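Local structure of thiamine phosphate pyrophosphorylase (Bacteroides thetaiotaomicron VPI-5482, 3CEU) at residues 30-35 with 44-49; 99-104 with 111-116. The protein probably acts as a thiamine-phosphate diphosphorylase in thiamine diphosphate biosynthesis, on a TIM-barrel-like fold. All coordinates share one frame; numbering follows the deposited sequence.

Contact 1. Residues 30-35 with 44-49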
loop_
_atom_site.group_PDB
_atom_site.type_symbol
_atom_site.label_atom_id
_atom_site.label_comp_id
_atom_site.label_asym_id
_atom_site.label_seq_id
_atom_site.Cartn_x
_atom_site.Cartn_y
_atom_site.Cartn_z
ATOM N N LEU A 30 3.904 -3.524 2.479
ATOM C CA LEU A 30 3.859 -3.946 1.083
ATOM C C LEU A 30 2.529 -4.633 0.837
ATOM O O LEU A 30 2.172 -5.575 1.542
ATOM C CB LEU A 30 4.983 -4.935 0.782
ATOM C CG LEU A 30 4.970 -5.507 -0.629
ATOM C CD1 LEU A 30 5.297 -4.407 -1.626
ATOM C CD2 LEU A 30 5.979 -6.635 -0.746
ATOM N N HIS A 31 1.799 -4.147 -0.159
ATOM C CA HIS A 31 0.515 -4.729 -0.529
ATOM C C HIS A 31 0.706 -5.568 -1.785
ATOM O O HIS A 31 0.925 -5.040 -2.884
ATOM C CB HIS A 31 -0.533 -3.636 -0.770
ATOM C CG HIS A 31 -1.356 -3.316 0.440
ATOM N ND1 HIS A 31 -2.703 -3.607 0.524
ATOM C CD2 HIS A 31 -1.018 -2.779 1.637
ATOM C CE1 HIS A 31 -3.155 -3.265 1.714
ATOM N NE2 HIS A 31 -2.152 -2.760 2.412
ATOM N N LEU A 32 0.640 -6.883 -1.599
ATOM C CA LEU A 32 0.800 -7.836 -2.689
ATOM C C LEU A 32 -0.514 -7.950 -3.441
ATOM O O LEU A 32 -1.485 -8.507 -2.935
ATOM C CB LEU A 32 1.212 -9.206 -2.132
ATOM C CG LEU A 32 1.402 -10.358 -3.115
ATOM C CD1 LEU A 32 2.424 -9.979 -4.182
ATOM C CD2 LEU A 32 1.857 -11.597 -2.360
ATOM N N ARG A 33 -0.544 -7.406 -4.648
ATOM C CA ARG A 33 -1.744 -7.457 -5.472
ATOM C C ARG A 33 -1.392 -7.973 -6.862
ATOM O O ARG A 33 -0.751 -7.281 -7.654
ATOM C CB ARG A 33 -2.382 -6.063 -5.539
ATOM C CG ARG A 33 -3.665 -5.945 -6.356
ATOM C CD ARG A 33 -4.296 -4.571 -6.141
ATOM N NE ARG A 33 -5.378 -4.268 -7.073
ATOM C CZ ARG A 33 -5.215 -4.024 -8.376
ATOM N NH1 ARG A 33 -4.007 -4.046 -8.929
ATOM N NH2 ARG A 33 -6.269 -3.735 -9.132
ATOM N N LYS A 34 -1.797 -9.213 -7.125
ATOM C CA LYS A 34 -1.559 -9.882 -8.402
ATOM C C LYS A 34 -2.895 -10.447 -8.882
ATOM O O LYS A 34 -3.153 -11.645 -8.754
ATOM C CB LYS A 34 -0.574 -11.038 -8.229
ATOM C CG LYS A 34 0.775 -10.659 -7.641
ATOM C CD LYS A 34 1.490 -9.650 -8.519
ATOM C CE LYS A 34 2.907 -9.386 -8.031
ATOM N NZ LYS A 34 3.560 -8.349 -8.868
ATOM N N PRO A 35 -3.749 -9.593 -9.461
ATOM C CA PRO A 35 -5.073 -9.972 -9.966
ATOM C C PRO A 35 -5.090 -11.214 -10.851
ATOM O O PRO A 35 -4.284 -11.331 -11.772
ATOM C CB PRO A 35 -5.516 -8.735 -10.742
ATOM C CG PRO A 35 -4.765 -7.610 -10.074
ATOM C CD PRO A 35 -3.416 -8.213 -9.854
ATOM N N ARG A 44 6.313 -18.290 -4.966
ATOM C CA ARG A 44 7.685 -18.151 -5.461
ATOM C C ARG A 44 8.287 -16.824 -5.016
ATOM O O ARG A 44 9.396 -16.776 -4.489
ATOM C CB ARG A 44 7.702 -18.274 -6.995
ATOM C CG ARG A 44 7.045 -19.575 -7.486
ATOM C CD ARG A 44 6.967 -19.730 -9.011
ATOM N NE ARG A 44 8.231 -20.147 -9.624
ATOM C CZ ARG A 44 9.234 -19.325 -9.917
ATOM N NH1 ARG A 44 9.129 -18.027 -9.658
ATOM N NH2 ARG A 44 10.339 -19.802 -10.475
ATOM N N LEU A 45 7.535 -15.751 -5.212
ATOM C CA LEU A 45 7.996 -14.432 -4.823
ATOM C C LEU A 45 8.193 -14.369 -3.310
ATOM O O LEU A 45 9.251 -13.958 -2.836
ATOM C CB LEU A 45 6.985 -13.378 -5.283
ATOM C CG LEU A 45 7.440 -11.921 -5.346
ATOM C CD1 LEU A 45 6.366 -11.064 -6.002
ATOM C CD2 LEU A 45 7.738 -11.419 -3.964
ATOM N N LEU A 46 7.189 -14.784 -2.545
ATOM C CA LEU A 46 7.301 -14.741 -1.086
ATOM C C LEU A 46 8.496 -15.541 -0.560
ATOM O O LEU A 46 9.124 -15.148 0.417
ATOM C CB LEU A 46 6.002 -15.243 -0.435
ATOM C CG LEU A 46 4.736 -14.463 -0.802
ATOM C CD1 LEU A 46 3.497 -15.281 -0.471
ATOM C CD2 LEU A 46 4.732 -13.126 -0.086
ATOM N N THR A 47 8.814 -16.654 -1.211
ATOM C CA THR A 47 9.939 -17.484 -0.781
ATOM C C THR A 47 11.287 -16.777 -0.955
ATOM O O THR A 47 12.189 -16.961 -0.149
ATOM C CB THR A 47 10.002 -18.820 -1.561
ATOM O OG1 THR A 47 8.747 -19.499 -1.457
ATOM C CG2 THR A 47 11.095 -19.707 -0.993
ATOM N N LEU A 48 11.416 -15.980 -2.014
ATOM C CA LEU A 48 12.651 -15.247 -2.299
ATOM C C LEU A 48 12.872 -14.072 -1.374
ATOM O O LEU A 48 14.012 -13.670 -1.135
ATOM C CB LEU A 48 12.644 -14.725 -3.729
ATOM C CG LEU A 48 13.156 -15.675 -4.807
ATOM C CD1 LEU A 48 12.636 -17.076 -4.551
ATOM C CD2 LEU A 48 12.703 -15.161 -6.180
ATOM N N ILE A 49 11.788 -13.496 -0.872
ATOM C CA ILE A 49 11.923 -12.372 0.027
ATOM C C ILE A 49 12.116 -12.859 1.450
ATOM O O ILE A 49 11.365 -13.701 1.938
ATOM C CB ILE A 49 10.700 -11.432 -0.048
ATOM C CG1 ILE A 49 9.414 -12.254 -0.095
ATOM C CG2 ILE A 49 10.809 -10.536 -1.277
ATOM C CD1 ILE A 49 8.172 -11.428 -0.387
#
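Leu32 and Leu46 meet through one methyl each, CD2 of Leu32 lying 4.0 Å from CD2 of Leu46, and the two side chains run at a slant to one another. Leu32 leaves strand 29-32 outward toward helix 39-48, with CG opposite the backbone N (chi1 179°), which carries the branch point out toward the helix. Leu46 starts less directly: its CB bond runs across the line to the strand, and the CD2 branch is what turns back to Leu32. One helix position earlier, Leu45 points at the strand and serves two neighbours with the same methyl. Its CD1 lies 4.5 Å from Leu32 CD1, a loose approach, and 4.3 Å from Lys34 CE. Strand and helix are the first two elements of a beta-alpha-beta unit of the eight-stranded parallel barrel, completed by strand 57-59, and the leucines form part of the apolar layer between sheet and helix. Ile57 of that strand touches Leu32 as well, while Phe69 and Leu71 pack on Leu46. Lys34 gives the helix only the aliphatic part of its chain; NZ is gripped separately by a salt bridge to Glu15 and by hydrogen bonds to the carbonyl oxygens of Thr8 and Thr10. His31, the residue before Leu32, faces the other way, its ring nitrogens hydrogen-bonded to His60 and Tyr110.

Contact 2. Residues 99-104 with 111-116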
loop_
_atom_site.group_PDB
_atom_site.type_symbol
_atom_site.label_atom_id
_atom_site.label_comp_id
_atom_site.label_asym_id
_atom_site.label_seq_id
_atom_site.Cartn_x
_atom_site.Cartn_y
_atom_site.Cartn_z
ATOM N N GLU A 99 -18.127 9.123 3.382
ATOM C CA GLU A 99 -19.119 8.375 4.141
ATOM C C GLU A 99 -18.659 6.924 4.352
ATOM O O GLU A 99 -18.757 6.398 5.459
ATOM C CB GLU A 99 -20.475 8.398 3.418
ATOM C CG GLU A 99 -21.648 7.907 4.272
ATOM C CD GLU A 99 -22.938 7.744 3.478
ATOM O OE1 GLU A 99 -23.982 7.452 4.100
ATOM O OE2 GLU A 99 -22.912 7.901 2.234
ATOM N N GLU A 100 -18.156 6.283 3.297
ATOM C CA GLU A 100 -17.698 4.900 3.414
ATOM C C GLU A 100 -16.667 4.740 4.525
ATOM O O GLU A 100 -16.816 3.890 5.412
ATOM C CB GLU A 100 -17.113 4.393 2.089
ATOM C CG GLU A 100 -18.115 3.584 1.271
ATOM C CD GLU A 100 -17.502 2.902 0.052
ATOM O OE1 GLU A 100 -16.406 2.305 0.167
ATOM O OE2 GLU A 100 -18.138 2.934 -1.024
ATOM N N VAL A 101 -15.626 5.566 4.475
ATOM C CA VAL A 101 -14.565 5.533 5.471
ATOM C C VAL A 101 -15.178 5.728 6.835
ATOM O O VAL A 101 -14.779 5.082 7.805
ATOM C CB VAL A 101 -13.559 6.680 5.277
ATOM C CG1 VAL A 101 -12.487 6.595 6.339
ATOM C CG2 VAL A 101 -12.954 6.632 3.880
ATOM N N LYS A 102 -16.143 6.643 6.900
ATOM C CA LYS A 102 -16.821 6.961 8.145
ATOM C C LYS A 102 -17.514 5.750 8.743
ATOM O O LYS A 102 -17.313 5.429 9.910
ATOM C CB LYS A 102 -17.841 8.078 7.915
ATOM C CG LYS A 102 -18.648 8.472 9.150
ATOM C CD LYS A 102 -19.618 9.610 8.820
ATOM C CE LYS A 102 -20.551 9.940 9.991
ATOM N NZ LYS A 102 -21.542 11.017 9.651
ATOM N N ASN A 103 -18.324 5.064 7.951
ATOM C CA ASN A 103 -19.033 3.907 8.489
ATOM C C ASN A 103 -18.346 2.581 8.192
ATOM O O ASN A 103 -19.012 1.601 7.878
ATOM C CB ASN A 103 -20.456 3.862 7.935
ATOM C CG ASN A 103 -21.073 5.232 7.816
ATOM O OD1 ASN A 103 -21.032 6.027 8.759
ATOM N ND2 ASN A 103 -21.659 5.518 6.656
ATOM N N ARG A 104 -17.022 2.531 8.290
ATOM C CA ARG A 104 -16.341 1.277 8.004
ATOM C C ARG A 104 -14.940 1.163 8.590
ATOM O O ARG A 104 -14.513 0.077 8.967
ATOM C CB ARG A 104 -16.292 1.051 6.486
ATOM C CG ARG A 104 -16.987 -0.227 6.037
ATOM C CD ARG A 104 -18.096 0.026 5.011
ATOM N NE ARG A 104 -17.581 0.150 3.654
ATOM C CZ ARG A 104 -18.342 0.269 2.566
ATOM N NH1 ARG A 104 -19.666 0.285 2.663
ATOM N NH2 ARG A 104 -17.779 0.359 1.364
ATOM N N VAL A 111 -8.069 1.410 6.448
ATOM C CA VAL A 111 -8.687 1.338 5.139
ATOM C C VAL A 111 -8.002 2.305 4.190
ATOM O O VAL A 111 -7.348 3.260 4.618
ATOM C CB VAL A 111 -10.189 1.710 5.193
ATOM C CG1 VAL A 111 -10.914 0.852 6.225
ATOM C CG2 VAL A 111 -10.351 3.183 5.510
ATOM N N PHE A 112 -8.157 2.040 2.898
ATOM C CA PHE A 112 -7.610 2.893 1.849
ATOM C C PHE A 112 -8.712 3.883 1.500
ATOM O O PHE A 112 -9.889 3.606 1.721
ATOM C CB PHE A 112 -7.288 2.068 0.592
ATOM C CG PHE A 112 -5.990 1.314 0.664
ATOM C CD1 PHE A 112 -5.259 1.271 1.847
ATOM C CD2 PHE A 112 -5.486 0.660 -0.454
ATOM C CE1 PHE A 112 -4.052 0.591 1.917
ATOM C CE2 PHE A 112 -4.277 -0.022 -0.390
ATOM C CZ PHE A 112 -3.559 -0.052 0.804
HETATM N N MSE A 113 -8.343 5.039 0.970
HETATM C CA MSE A 113 -9.344 6.006 0.555
HETATM C C MSE A 113 -8.916 6.502 -0.818
HETATM O O MSE A 113 -7.788 6.980 -0.990
HETATM C CB MSE A 113 -9.433 7.177 1.532
HETATM C CG MSE A 113 -10.699 8.000 1.364
HETATM SE SE MSE A 113 -10.673 9.700 2.289
HETATM C CE MSE A 113 -11.514 10.796 0.927
ATOM N N SER A 114 -9.812 6.384 -1.794
ATOM C CA SER A 114 -9.507 6.795 -3.162
ATOM C C SER A 114 -10.778 7.052 -3.960
ATOM O O SER A 114 -11.867 6.655 -3.541
ATOM C CB SER A 114 -8.720 5.691 -3.849
ATOM O OG SER A 114 -9.503 4.520 -3.912
ATOM N N PRO A 115 -10.659 7.731 -5.118
ATOM C CA PRO A 115 -9.427 8.277 -5.716
ATOM C C PRO A 115 -9.145 9.691 -5.199
ATOM O O PRO A 115 -9.906 10.617 -5.479
ATOM C CB PRO A 115 -9.730 8.287 -7.222
ATOM C CG PRO A 115 -10.891 7.325 -7.382
ATOM C CD PRO A 115 -11.708 7.597 -6.141
ATOM N N ILE A 116 -8.054 9.857 -4.453
ATOM C CA ILE A 116 -7.702 11.165 -3.908
ATOM C C ILE A 116 -7.292 12.131 -5.016
ATOM O O ILE A 116 -7.515 13.337 -4.906
ATOM C CB ILE A 116 -6.541 11.071 -2.891
ATOM C CG1 ILE A 116 -6.908 10.114 -1.752
ATOM C CG2 ILE A 116 -6.219 12.456 -2.348
ATOM C CD1 ILE A 116 -8.132 10.520 -0.944
#
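Val101 sets its two methyls against two different residues of strand 110-113. Val101 CG1 lies 4.1 Å from Val111 CG2, the side chains slanting past each other. Val101 CG2 packs more closely on selenomethionine Met113, 3.6 Å from Met113 CG, with Met113 SE a little farther off. Here the side chains stand at about a right angle, so the Val101 methyl rests against the flank of the Met113 chain rather than its end. The valine rotamer explains the fork: with CG1 opposite the backbone N (chi1 180°), CG2 lies beside that N, and the branches part toward successive outward residues of the strand. Val111 points at the helix and offers CG2, the methyl wedged between its own N and carbonyl carbon. Met113 begins across the line to the helix; CG and SE pass Val101 before the chain bends at chi3 (139°). Helix 98-102 thus lies against the outer face of the TIM-type barrel, within the beta-alpha-beta unit formed with strands 90-95 and 110-113. Cys95 of strand 90-95 also touches Val101, and Tyr129 and Val147 touch Met113. Phe112, between the two contact residues, turns away from the helix, and its ring meets that of His75. All three touching residues are buried and the meeting atoms are methyls, a methylene and selenium, so helix and strand are held here by dispersion and the exclusion of water, without directional polar bonds between them.

From the N terminus, after strand 2-6 and helix 15-24, the chain runs along strand 29-32 and returns over it in helix 39-48, where contact 1 closes a short strand-to-helix loop. After strands 57-59, 73-75 and 90-95 comes helix 98-102, and contact 2 joins it forward to strand 110-113, the reverse order of elements. The two loops follow in series, neither nested nor crossed. Their centres lie 25 Å apart on opposite sides of the chain's centre, yet both belong to one closed sheet, as its second and sixth strands. Each fastens a helix to the barrel's outer face; from these two strands His31 and Phe112 turn inward, and His31 CE1 comes within 3.4 Å of Phe112 CZ, joining the two sides across the barrel interior.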